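Local coordinates for peptidoglycan recognition protein 3 (Branchiostoma belcheri tsingtauense, PDB 4Z8I) that probably cleaves the amide bond between N-acetylmuramic acid and L-alanine in bacterial peptidoglycan, as a zinc amidase joined to a chitin-binding domain, at residues 128-133 with 157-162. Sequence-based numbering, arbitrary orientation.
Sequences YNFLVG and ESIGIC
The ring of Tyr-128 lies with one face against the side chain of Cys-162. Tyr-128 CB sits 3.7 Å from Gly-160 O. Further out, Tyr-128 CG, CD1 and CD2 face Cys-162 CB, which stands over the ring centre, 3.5 Å from the centroid, in a CH-pi contact. CE1 and CE2 lie near both CB and SG of Cys-162. Cys-162 SG, anti to its own backbone N (chi1 178°), runs on toward the phenol end in a sulfur-aromatic contact, 3.7 Å from Tyr-128 CZ. At the tip, Tyr-128 OH has Cys-162 SG at 4.0 Å. An alanine in place of Tyr-128 would probably leave Cys-162 without its aromatic cover and open a gap beside the zinc ligand His-93, whose ring also meets the tyrosine.

Beside this contact, strands 130-132 and 158-162 run parallel in the central mixed sheet of the amidase domain. Phe-130 N binds Gly-160 O, Phe-130 O takes the N-H of Cys-162, and Val-132 N reaches Cys-162 O. Asn-129 extends the ladder with its side chain. Its OD1 accepts the N-H of Gly-160 at 2.6 Å in a nearly straight bond (175°), while ND2 binds Gly-143 O, so both ends of the amide are used. On the face opposite Cys-162, Val-132 CG2 meets Ile-161 CG2 at 4.0 Å, against helix 174-190.

Backbone bonds tie the two strands, and the faces of the pair differ. One is apolar, with Phe-130, Val-132 and Ile-161 on helix 174-190. On the other, the Tyr-128 side chain, with the Cys-162 sulfur over its ring, comes to about 5 Å from the zinc ion, consistent with a lining of the amidase site.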
ATOM      1  N   TYR A 128       5.302  -3.114 -12.367  1.00 35.79           N
ATOM      2  CA  TYR A 128       4.622  -2.413 -11.288  1.00 35.55           C
ATOM      3  C   TYR A 128       5.615  -1.716 -10.363  1.00 40.90           C
ATOM      4  O   TYR A 128       6.773  -2.126 -10.256  1.00 32.02           O
ATOM      5  CB  TYR A 128       3.749  -3.386 -10.494  1.00 33.04           C
ATOM      6  CG  TYR A 128       2.973  -4.355 -11.354  1.00 34.42           C
ATOM      7  CD1 TYR A 128       1.816  -3.959 -12.012  1.00 44.72           C
ATOM      8  CD2 TYR A 128       3.393  -5.672 -11.501  1.00 35.26           C
ATOM      9  CE1 TYR A 128       1.104  -4.844 -12.795  1.00 51.69           C
ATOM     10  CE2 TYR A 128       2.687  -6.563 -12.282  1.00 25.59           C
ATOM     11  CZ  TYR A 128       1.544  -6.144 -12.925  1.00 46.23           C
ATOM     12  OH  TYR A 128       0.836  -7.028 -13.705  1.00 53.51           O
ATOM     13  N   ASN A 129       5.157  -0.654  -9.708  1.00 32.97           N
ATOM     14  CA  ASN A 129       5.978   0.050  -8.735  1.00 26.25           C
ATOM     15  C   ASN A 129       6.090  -0.759  -7.451  1.00 29.34           C
ATOM     16  O   ASN A 129       7.141  -0.789  -6.812  1.00 25.44           O
ATOM     17  CB  ASN A 129       5.392   1.430  -8.430  1.00 30.65           C
ATOM     18  CG  ASN A 129       5.363   2.334  -9.644  1.00 35.08           C
ATOM     19  OD1 ASN A 129       4.359   2.407 -10.355  1.00 38.22           O
ATOM     20  ND2 ASN A 129       6.468   3.031  -9.890  1.00 29.65           N
ATOM     21  N   PHE A 130       4.995  -1.412  -7.076  1.00 23.87           N
ATOM     22  CA  PHE A 130       4.980  -2.250  -5.884  1.00 24.06           C
ATOM     23  C   PHE A 130       4.067  -3.451  -6.076  1.00 33.02           C
ATOM     24  O   PHE A 130       3.108  -3.399  -6.848  1.00 40.12           O
ATOM     25  CB  PHE A 130       4.520  -1.453  -4.664  1.00 25.12           C
ATOM     26  CG  PHE A 130       5.444  -0.336  -4.282  1.00 40.00           C
ATOM     27  CD1 PHE A 130       6.569  -0.583  -3.510  1.00 41.76           C
ATOM     28  CD2 PHE A 130       5.182   0.965  -4.685  1.00 39.72           C
ATOM     29  CE1 PHE A 130       7.420   0.445  -3.153  1.00 35.24           C
ATOM     30  CE2 PHE A 130       6.030   2.000  -4.331  1.00 37.25           C
ATOM     31  CZ  PHE A 130       7.150   1.740  -3.565  1.00 34.90           C
ATOM     32  N   LEU A 131       4.371  -4.535  -5.370  1.00 35.46           N
ATOM     33  CA  LEU A 131       3.496  -5.698  -5.369  1.00 32.18           C
ATOM     34  C   LEU A 131       3.062  -6.015  -3.944  1.00 31.03           C
ATOM     35  O   LEU A 131       3.668  -5.552  -2.987  1.00 31.06           O
ATOM     36  CB  LEU A 131       4.167  -6.907  -6.027  1.00 36.49           C
ATOM     37  CG  LEU A 131       4.523  -6.743  -7.510  1.00 32.76           C
ATOM     38  CD1 LEU A 131       5.935  -6.212  -7.670  1.00 30.64           C
ATOM     39  CD2 LEU A 131       4.352  -8.043  -8.287  1.00 19.65           C
ATOM     40  N   VAL A 132       1.987  -6.779  -3.810  1.00 48.48           N
ATOM     41  CA  VAL A 132       1.462  -7.150  -2.504  1.00 43.07           C
ATOM     42  C   VAL A 132       1.058  -8.612  -2.554  1.00 34.01           C
ATOM     43  O   VAL A 132       0.360  -9.031  -3.479  1.00 41.93           O
ATOM     44  CB  VAL A 132       0.235  -6.292  -2.122  1.00 45.57           C
ATOM     45  CG1 VAL A 132      -0.428  -6.837  -0.875  1.00 50.90           C
ATOM     46  CG2 VAL A 132       0.639  -4.840  -1.909  1.00 37.71           C
ATOM     47  N   GLY A 133       1.514  -9.391  -1.579  1.00 29.92           N
ATOM     48  CA  GLY A 133       1.170 -10.799  -1.517  1.00 23.70           C
ATOM     49  C   GLY A 133       0.195 -11.088  -0.393  1.00 43.55           C
ATOM     50  O   GLY A 133       0.025 -10.274   0.516  1.00 49.27           O
ATOM     51  N   GLU A 157       1.722   9.329 -14.525  1.00 35.72           N
ATOM     52  CA  GLU A 157       0.994  10.071 -13.503  1.00 40.04           C
ATOM     53  C   GLU A 157       0.615   9.211 -12.308  1.00 45.82           C
ATOM     54  O   GLU A 157      -0.182   9.633 -11.471  1.00 39.44           O
ATOM     55  CB  GLU A 157      -0.280  10.686 -14.090  1.00 59.16           C
ATOM     56  CG  GLU A 157      -0.076  11.967 -14.877  1.00 64.12           C
ATOM     57  CD  GLU A 157      -1.394  12.608 -15.278  1.00 85.75           C
ATOM     58  OE1 GLU A 157      -1.625  13.779 -14.908  1.00 81.24           O
ATOM     59  OE2 GLU A 157      -2.200  11.938 -15.960  1.00 94.94           O
ATOM     60  N   SER A 158       1.175   8.013 -12.213  1.00 31.62           N
ATOM     61  CA  SER A 158       0.688   7.087 -11.201  1.00 27.98           C
ATOM     62  C   SER A 158       1.730   6.170 -10.586  1.00 35.09           C
ATOM     63  O   SER A 158       2.840   6.015 -11.099  1.00 32.11           O
ATOM     64  CB  SER A 158      -0.443   6.231 -11.778  1.00 34.96           C
ATOM     65  OG  SER A 158       0.055   5.321 -12.743  1.00 34.60           O
ATOM     66  N   ILE A 159       1.336   5.577  -9.465  1.00 38.29           N
ATOM     67  CA  ILE A 159       2.044   4.470  -8.850  1.00 29.56           C
ATOM     68  C   ILE A 159       1.204   3.219  -9.097  1.00 40.04           C
ATOM     69  O   ILE A 159       0.001   3.215  -8.838  1.00 51.73           O
ATOM     70  CB  ILE A 159       2.204   4.697  -7.334  1.00 46.74           C
ATOM     71  CG1 ILE A 159       3.274   5.757  -7.060  1.00 61.72           C
ATOM     72  CG2 ILE A 159       2.557   3.402  -6.623  1.00 56.67           C
ATOM     73  CD1 ILE A 159       4.668   5.348  -7.495  1.00 63.14           C
ATOM     74  N   GLY A 160       1.825   2.167  -9.620  1.00 51.17           N
ATOM     75  CA  GLY A 160       1.117   0.925  -9.866  1.00 27.33           C
ATOM     76  C   GLY A 160       1.343  -0.093  -8.765  1.00 48.09           C
ATOM     77  O   GLY A 160       2.475  -0.526  -8.533  1.00 48.99           O
ATOM     78  N   ILE A 161       0.267  -0.469  -8.080  1.00 57.08           N
ATOM     79  CA  ILE A 161       0.333  -1.505  -7.055  1.00 41.60           C
ATOM     80  C   ILE A 161      -0.389  -2.754  -7.534  1.00 29.87           C
ATOM     81  O   ILE A 161      -1.564  -2.695  -7.900  1.00 34.77           O
ATOM     82  CB  ILE A 161      -0.320  -1.054  -5.742  1.00 38.64           C
ATOM     83  CG1 ILE A 161       0.358   0.210  -5.211  1.00 36.77           C
ATOM     84  CG2 ILE A 161      -0.252  -2.168  -4.710  1.00 20.13           C
ATOM     85  CD1 ILE A 161      -0.280   0.757  -3.953  1.00 31.95           C
ATOM     86  N   CYS A 162       0.309  -3.884  -7.526  1.00 37.38           N
ATOM     87  CA  CYS A 162      -0.285  -5.128  -8.001  1.00 39.81           C
ATOM     88  C   CYS A 162      -0.397  -6.173  -6.901  1.00 40.15           C
ATOM     89  O   CYS A 162       0.604  -6.577  -6.321  1.00 34.83           O
ATOM     90  CB  CYS A 162       0.522  -5.693  -9.169  1.00 44.70           C
ATOM     91  SG  CYS A 162      -0.094  -7.269  -9.783  1.00 37.93           S
TER